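Side-chain contacts in 4-hydroxybenzoyl-CoA thioesterase (Bacillus halodurans, PDB 5WH9), which probably hydrolyses acyl-coenzyme A thioesters, with gentisyl-coenzyme A as the likely substrate, on a hotdog fold: residues Arg9-Phe12 with Gly13-Asp16; Pro24-Tyr27 with Lys28-Asp31; Thr45-Leu48 with Ile49-Ile53. One frame throughout, in Å; residues are numbered along the deposited sequence.

Interaction 1 of 3, residues Arg9-Phe12 with Gly13-Asp16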
loop_
_atom_site.group_PDB
_atom_site.type_symbol
_atom_site.label_atom_id
_atom_site.label_comp_id
_atom_site.label_asym_id
_atom_site.label_seq_id
_atom_site.Cartn_x
_atom_site.Cartn_y
_atom_site.Cartn_z
ATOM N N ARG B 9 2.425 -11.409 10.135
ATOM C CA ARG B 9 3.058 -10.468 11.048
ATOM C C ARG B 9 2.855 -9.031 10.561
ATOM O O ARG B 9 2.956 -8.756 9.372
ATOM C CB ARG B 9 4.551 -10.748 11.144
ATOM C CG ARG B 9 4.922 -12.150 11.619
ATOM C CD ARG B 9 6.236 -12.093 12.373
ATOM N NE ARG B 9 6.734 -13.411 12.750
ATOM C CZ ARG B 9 7.916 -13.627 13.324
ATOM N NH1 ARG B 9 8.724 -12.609 13.598
ATOM N NH2 ARG B 9 8.288 -14.864 13.632
ATOM N N VAL B 10 2.577 -8.127 11.493
ATOM C CA VAL B 10 2.498 -6.705 11.201
ATOM C C VAL B 10 3.859 -6.107 10.820
ATOM O O VAL B 10 4.801 -6.077 11.630
ATOM C CB VAL B 10 1.920 -5.937 12.404
ATOM C CG1 VAL B 10 1.905 -4.455 12.131
ATOM C CG2 VAL B 10 0.523 -6.433 12.711
ATOM N N LYS B 11 3.960 -5.647 9.581
ATOM C CA LYS B 11 5.155 -4.963 9.116
ATOM C C LYS B 11 5.136 -3.513 9.580
ATOM O O LYS B 11 4.077 -2.905 9.749
ATOM C CB LYS B 11 5.218 -4.969 7.586
ATOM C CG LYS B 11 4.967 -6.327 6.967
ATOM C CD LYS B 11 5.748 -7.437 7.688
ATOM C CE LYS B 11 5.493 -8.766 7.031
ATOM N NZ LYS B 11 6.550 -9.747 7.409
ATOM N N PHE B 12 6.322 -2.957 9.765
ATOM C CA PHE B 12 6.468 -1.541 10.042
ATOM C C PHE B 12 5.606 -0.707 9.076
ATOM O O PHE B 12 4.905 0.225 9.483
ATOM C CB PHE B 12 7.945 -1.181 9.896
ATOM C CG PHE B 12 8.252 0.216 10.261
ATOM C CD1 PHE B 12 7.995 0.675 11.541
ATOM C CD2 PHE B 12 8.783 1.081 9.329
ATOM C CE1 PHE B 12 8.279 1.971 11.886
ATOM C CE2 PHE B 12 9.060 2.384 9.672
ATOM C CZ PHE B 12 8.807 2.827 10.957
ATOM N N GLY B 13 5.650 -1.070 7.803
ATOM C CA GLY B 13 4.954 -0.343 6.762
ATOM C C GLY B 13 3.441 -0.436 6.803
ATOM O O GLY B 13 2.768 0.266 6.038
ATOM N N ASP B 14 2.916 -1.300 7.675
ATOM C CA ASP B 14 1.479 -1.437 7.897
ATOM C C ASP B 14 1.004 -0.478 8.975
ATOM O O ASP B 14 -0.201 -0.361 9.220
ATOM C CB ASP B 14 1.128 -2.853 8.354
ATOM C CG ASP B 14 1.409 -3.891 7.295
ATOM O OD1 ASP B 14 1.133 -3.610 6.108
ATOM O OD2 ASP B 14 1.915 -4.983 7.652
ATOM N N THR B 15 1.950 0.193 9.630
ATOM C CA THR B 15 1.605 1.158 10.671
ATOM C C THR B 15 1.485 2.566 10.081
ATOM O O THR B 15 1.840 2.810 8.923
ATOM C CB THR B 15 2.627 1.148 11.829
ATOM O OG1 THR B 15 3.868 1.723 11.394
ATOM C CG2 THR B 15 2.871 -0.269 12.313
ATOM N N ASP B 16 0.972 3.490 10.879
ATOM C CA ASP B 16 0.924 4.875 10.461
ATOM C C ASP B 16 1.372 5.752 11.633
ATOM O O ASP B 16 1.786 5.249 12.681
ATOM C CB ASP B 16 -0.480 5.238 9.983
ATOM C CG ASP B 16 -1.537 5.039 11.063
ATOM O OD1 ASP B 16 -1.314 5.483 12.216
ATOM O OD2 ASP B 16 -2.598 4.445 10.755
#
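Asp14 folds its carboxylate back onto the start of its own turn: Lys11 N donates to Asp14 OD2 at 2.9 Å, meeting that oxygen on its anti side and somewhat out of the carboxylate plane. In return the backbone N of Asp14 donates to Lys11 O, also at 2.9 Å, so backbone and side chain of Asp14 together hold both backbone polar atoms of Lys11. One residue on, Phe12 O takes two donors from Thr15. The hydroxyl OG1 gives the shorter bond, 2.6 Å, lying in the carbonyl plane, while Thr15 N comes in above that plane at 3.0 Å. The Thr15 hydroxyl sits between its backbone N and carbonyl carbon (chi1 71°), where one residue can offer both groups to the same oxygen.

The two backbone bonds, each from residue i+3 back to i, mark a short 3-10 turn, here following strand 6-9 and leading on toward helix 25-40 of the hotdog fold. This polar grip on Lys11 N, Lys11 O and Phe12 O is the tight part of the contact. A lighter apolar touch lies on the buried side, where Val10 CG1 is 4.2 Å from Asp14 CB, the two side chains crossing at a slant, and Val10 also rests on Val21. The Phe12 ring meets Phe70 edge-to-face and the His35 ring of the third subunit.

On the looser side, Lys11 shares only the root of its chain with Asp14: CB passes 3.3 Å from OD2, the two side chains running alongside each other. The bend at chi2 (-45°) then carries the rest off, and NZ finds Tyr6 OH of the third subunit.

Interaction 2 of 3, residues Pro24-Tyr27 with Lys28-Asp31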
loop_
_atom_site.group_PDB
_atom_site.type_symbol
_atom_site.label_atom_id
_atom_site.label_comp_id
_atom_site.label_asym_id
_atom_site.label_seq_id
_atom_site.Cartn_x
_atom_site.Cartn_y
_atom_site.Cartn_z
ATOM N N PRO B 24 -7.462 -0.434 6.634
ATOM C CA PRO B 24 -7.711 -1.124 5.393
ATOM C C PRO B 24 -6.713 -2.221 5.511
ATOM O O PRO B 24 -7.043 -3.320 5.063
ATOM C CB PRO B 24 -7.297 -0.146 4.297
ATOM C CG PRO B 24 -7.614 1.193 4.865
ATOM C CD PRO B 24 -7.375 1.077 6.345
ATOM N N ASN B 25 -5.523 -2.006 6.072
ATOM C CA ASN B 25 -4.764 -3.229 6.034
ATOM C C ASN B 25 -5.533 -4.458 6.504
ATOM O O ASN B 25 -5.227 -5.521 6.083
ATOM C CB ASN B 25 -3.440 -3.114 6.773
ATOM C CG ASN B 25 -2.499 -2.145 6.113
ATOM O OD1 ASN B 25 -2.145 -1.162 6.667
ATOM N ND2 ASN B 25 -2.159 -2.415 4.915
ATOM N N TYR B 26 -6.490 -4.274 7.408
ATOM C CA TYR B 26 -7.268 -5.420 7.858
ATOM C C TYR B 26 -7.993 -6.073 6.667
ATOM O O TYR B 26 -8.210 -7.287 6.644
ATOM C CB TYR B 26 -8.281 -5.010 8.924
ATOM C CG TYR B 26 -7.695 -4.656 10.265
ATOM C CD1 TYR B 26 -7.104 -3.427 10.474
ATOM C CD2 TYR B 26 -7.769 -5.540 11.340
ATOM C CE1 TYR B 26 -6.573 -3.084 11.697
ATOM C CE2 TYR B 26 -7.248 -5.207 12.581
ATOM C CZ TYR B 26 -6.642 -3.968 12.750
ATOM O OH TYR B 26 -6.116 -3.591 13.979
ATOM N N TYR B 27 -8.381 -5.263 5.686
ATOM C CA TYR B 27 -9.057 -5.777 4.491
ATOM C C TYR B 27 -8.077 -6.488 3.570
ATOM O O TYR B 27 -8.421 -7.505 2.973
ATOM C CB TYR B 27 -9.809 -4.648 3.770
ATOM C CG TYR B 27 -10.836 -4.017 4.686
ATOM C CD1 TYR B 27 -12.111 -4.560 4.794
ATOM C CD2 TYR B 27 -10.516 -2.924 5.491
ATOM C CE1 TYR B 27 -13.061 -4.017 5.648
ATOM C CE2 TYR B 27 -11.468 -2.375 6.382
ATOM C CZ TYR B 27 -12.739 -2.940 6.442
ATOM O OH TYR B 27 -13.715 -2.414 7.272
ATOM N N LYS B 28 -6.860 -5.950 3.476
ATOM C CA LYS B 28 -5.757 -6.575 2.758
ATOM C C LYS B 28 -5.522 -7.965 3.348
ATOM O O LYS B 28 -5.379 -8.958 2.625
ATOM C CB LYS B 28 -4.502 -5.679 2.890
ATOM C CG LYS B 28 -3.135 -6.245 2.475
ATOM C CD LYS B 28 -2.006 -5.537 3.287
ATOM C CE LYS B 28 -0.588 -5.644 2.683
ATOM N NZ LYS B 28 0.072 -7.016 2.623
ATOM N N TRP B 29 -5.511 -8.041 4.673
ATOM C CA TRP B 29 -5.239 -9.316 5.323
ATOM C C TRP B 29 -6.384 -10.297 5.112
ATOM O O TRP B 29 -6.131 -11.482 4.932
ATOM C CB TRP B 29 -4.928 -9.128 6.811
ATOM C CG TRP B 29 -3.604 -8.481 7.050
ATOM C CD1 TRP B 29 -2.435 -8.734 6.393
ATOM C CD2 TRP B 29 -3.312 -7.465 8.016
ATOM N NE1 TRP B 29 -1.438 -7.933 6.889
ATOM C CE2 TRP B 29 -1.953 -7.145 7.886
ATOM C CE3 TRP B 29 -4.076 -6.787 8.974
ATOM C CZ2 TRP B 29 -1.335 -6.186 8.689
ATOM C CZ3 TRP B 29 -3.470 -5.848 9.753
ATOM C CH2 TRP B 29 -2.114 -5.551 9.610
ATOM N N MET B 30 -7.631 -9.816 5.114
ATOM C CA MET B 30 -8.764 -10.684 4.797
ATOM C C MET B 30 -8.689 -11.156 3.363
ATOM O O MET B 30 -8.929 -12.330 3.062
ATOM C CB MET B 30 -10.098 -9.987 5.024
ATOM C CG MET B 30 -10.473 -9.905 6.484
ATOM S SD MET B 30 -12.116 -9.211 6.762
ATOM C CE MET B 30 -11.979 -7.661 5.873
ATOM N N ASP B 31 -8.336 -10.254 2.464
ATOM C CA ASP B 31 -8.157 -10.686 1.092
ATOM C C ASP B 31 -7.109 -11.814 1.042
ATOM O O ASP B 31 -7.299 -12.825 0.357
ATOM C CB ASP B 31 -7.755 -9.518 0.206
ATOM C CG ASP B 31 -7.716 -9.893 -1.245
ATOM O OD1 ASP B 31 -8.771 -9.865 -1.902
ATOM O OD2 ASP B 31 -6.627 -10.225 -1.734
#
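Trp29 meets two residues of the preceding helical turn, and both contacts use its ring. Its six-membered ring points an edge at the face of Tyr26, with centroids 5.7 Å apart and planes at 73°. Over one face of the same ring Asn25 CB makes a CH-pi contact, 4.0 Å from the centroid and 13° off the normal. Beyond the segments, Phe8 stacks on Trp29, while Phe64 and Phe94 meet Tyr26 edge-to-face.

The apolar contact is Tyr27 with Met30, side by side: Met30 turns at chi3 (-54°), folding CE back to within 3.3 Å of Tyr27 CD1. The Tyr27 ring stacks on Tyr27 of the fourth subunit.

The polar part is backbone, four i to i+4 bonds running from Lys28 N to Pro24 O through Asp31 N to Tyr27 O at 2.8 Å. They belong to the N-terminal part of helix 25-40, the central helix round which the hotdog sheet wraps.

With an alanine in place of Trp29, the Tyr26 face and Asn25 CB would probably lose their indole partner and border a gap. Side chains thus join here through ring faces, a ring edge, a methylene and a methyl, leaving directional bonding to the backbone.

Interaction 3 of 3, residues Thr45-Leu48 with Ile49-Ile53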
loop_
_atom_site.group_PDB
_atom_site.type_symbol
_atom_site.label_atom_id
_atom_site.label_comp_id
_atom_site.label_asym_id
_atom_site.label_seq_id
_atom_site.Cartn_x
_atom_site.Cartn_y
_atom_site.Cartn_z
ATOM N N THR B 45 -5.385 -20.157 -6.065
ATOM C CA THR B 45 -6.012 -19.015 -6.724
ATOM C C THR B 45 -5.146 -18.358 -7.808
ATOM O O THR B 45 -5.667 -17.674 -8.678
ATOM C CB THR B 45 -6.463 -17.990 -5.687
ATOM O OG1 THR B 45 -5.311 -17.446 -5.032
ATOM C CG2 THR B 45 -7.355 -18.680 -4.637
ATOM N N SER B 46 -3.831 -18.565 -7.754
ATOM C CA SER B 46 -2.933 -18.100 -8.820
ATOM C C SER B 46 -3.321 -18.751 -10.136
ATOM O O SER B 46 -3.218 -18.150 -11.210
ATOM C CB SER B 46 -1.480 -18.468 -8.505
ATOM O OG SER B 46 -1.339 -19.870 -8.323
ATOM N N GLU B 47 -3.749 -20.001 -10.027
ATOM C CA GLU B 47 -4.203 -20.788 -11.155
ATOM C C GLU B 47 -5.489 -20.184 -11.714
ATOM O O GLU B 47 -5.632 -20.016 -12.919
ATOM C CB GLU B 47 -4.420 -22.241 -10.706
ATOM C CG GLU B 47 -5.220 -23.088 -11.673
ATOM C CD GLU B 47 -4.559 -23.187 -13.036
ATOM O OE1 GLU B 47 -3.307 -23.092 -13.103
ATOM O OE2 GLU B 47 -5.297 -23.350 -14.037
ATOM N N LEU B 48 -6.419 -19.826 -10.846
ATOM C CA LEU B 48 -7.652 -19.202 -11.302
ATOM C C LEU B 48 -7.465 -17.838 -11.978
ATOM O O LEU B 48 -8.061 -17.582 -13.008
ATOM C CB LEU B 48 -8.630 -19.076 -10.141
ATOM C CG LEU B 48 -9.021 -20.403 -9.511
ATOM C CD1 LEU B 48 -9.463 -20.208 -8.078
ATOM C CD2 LEU B 48 -10.117 -21.055 -10.327
ATOM N N ILE B 49 -6.620 -16.983 -11.415
ATOM C CA ILE B 49 -6.391 -15.641 -11.956
ATOM C C ILE B 49 -5.799 -15.765 -13.359
ATOM O O ILE B 49 -6.144 -15.014 -14.260
ATOM C CB ILE B 49 -5.437 -14.814 -11.051
ATOM C CG1 ILE B 49 -5.992 -14.661 -9.634
ATOM C CG2 ILE B 49 -5.160 -13.444 -11.635
ATOM C CD1 ILE B 49 -7.216 -13.786 -9.510
ATOM N N ASP B 50 -4.909 -16.733 -13.522
ATOM C CA ASP B 50 -4.256 -17.028 -14.779
ATOM C C ASP B 50 -5.331 -17.395 -15.800
ATOM O O ASP B 50 -5.280 -16.997 -16.951
ATOM C CB ASP B 50 -3.175 -18.100 -14.555
ATOM C CG ASP B 50 -2.405 -18.456 -15.808
ATOM O OD1 ASP B 50 -1.684 -17.593 -16.356
ATOM O OD2 ASP B 50 -2.513 -19.617 -16.239
ATOM N N LYS B 51 -6.319 -18.154 -15.354
ATOM C CA LYS B 51 -7.411 -18.565 -16.218
ATOM C C LYS B 51 -8.546 -17.535 -16.274
ATOM O O LYS B 51 -9.607 -17.796 -16.811
ATOM C CB LYS B 51 -7.916 -19.927 -15.750
ATOM C CG LYS B 51 -6.929 -21.060 -15.961
ATOM C CD LYS B 51 -6.334 -21.052 -17.361
ATOM C CE LYS B 51 -5.640 -22.369 -17.678
ATOM N NZ LYS B 51 -4.308 -22.532 -17.029
ATOM N N LYS B 52 -8.286 -16.365 -15.697
ATOM C CA LYS B 52 -9.232 -15.259 -15.651
ATOM C C LYS B 52 -10.520 -15.575 -14.934
ATOM O O LYS B 52 -11.596 -15.184 -15.371
ATOM C CB LYS B 52 -9.516 -14.720 -17.047
ATOM C CG LYS B 52 -10.514 -13.584 -17.052
ATOM C CD LYS B 52 -10.040 -12.417 -16.210
ATOM C CE LYS B 52 -10.811 -11.152 -16.541
ATOM N NZ LYS B 52 -12.279 -11.284 -16.302
ATOM N N ILE B 53 -10.377 -16.303 -13.831
ATOM C CA ILE B 53 -11.472 -16.696 -12.967
ATOM C C ILE B 53 -11.237 -16.027 -11.632
ATOM O O ILE B 53 -10.128 -15.998 -11.131
ATOM C CB ILE B 53 -11.540 -18.210 -12.794
ATOM C CG1 ILE B 53 -11.711 -18.877 -14.145
ATOM C CG2 ILE B 53 -12.700 -18.585 -11.894
ATOM C CD1 ILE B 53 -11.789 -20.378 -14.055
#
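Lys51 NZ is held by two carboxylates, Glu47 OE2 at 3.3 Å and Asp50 OD2 at 3.5 Å, in a salt-bridge network on the outer side of helix 45-50. Just past it the helix ends in a Schellman motif. Lys52, at positive phi (61°), is the C-prime residue; Ile53 N reaches back to Leu48 O at 2.8 Å, and Lys52 N to Ile49 O at 2.9 Å. The Ile53 N-H comes from above the Leu48 carbonyl plane, as the chain curls over the last turn.

In the network, the Lys51 chain runs across that of Glu47. Its bends at chi2 (-47°) and chi4 (-76°) bring CG to 3.4 Å from Glu47 OE2 and swing NZ round to the same oxygen, which the ammonium meets on the syn side, not far from the carboxylate plane. With two acidic groups close by, the lysine probably eases their mutual repulsion, and its charge near the helix C-terminus is likely to be favourable. All three residues are exposed and Glu47 touches a crystal neighbour, so its pose may owe something to the lattice.

Upstream, Ile49 N bonds to Thr45 O, and Asp50 N to Ser46 O, in ordinary helical fashion. Thr45 rests on His35 and Leu38 of helix 25-40.

The apolar half of the Schellman turn joins Leu48 to Ile53, the residues bridged by its 6→1 backbone bond. Leu48 CD2 sits 3.9 Å from Ile53 CG2, with Ile53 CD1 on the same methyl.

Overall arrangement
Interactions 1 and 2 lie side by side, centres about 12 Å apart, and touch directly: Asp14 OD2 comes 3.6 Å from Trp29 CZ2, and Val10 CG2 4.2 Å from Trp29 CH2. The turn at 9-16 is thus set against the start of helix 25-40. Within the chain interaction 3 stays remote, its centre about 20 Å from that of interaction 2 and about 28 Å from that of interaction 1. Across chains, Phe12 packs on Ile49 of the third subunit, and Asp31 on Phe12 of that subunit. Hotdog thioesterases usually place active sites at a dimer interface, but these contacts do not establish which interface that is here.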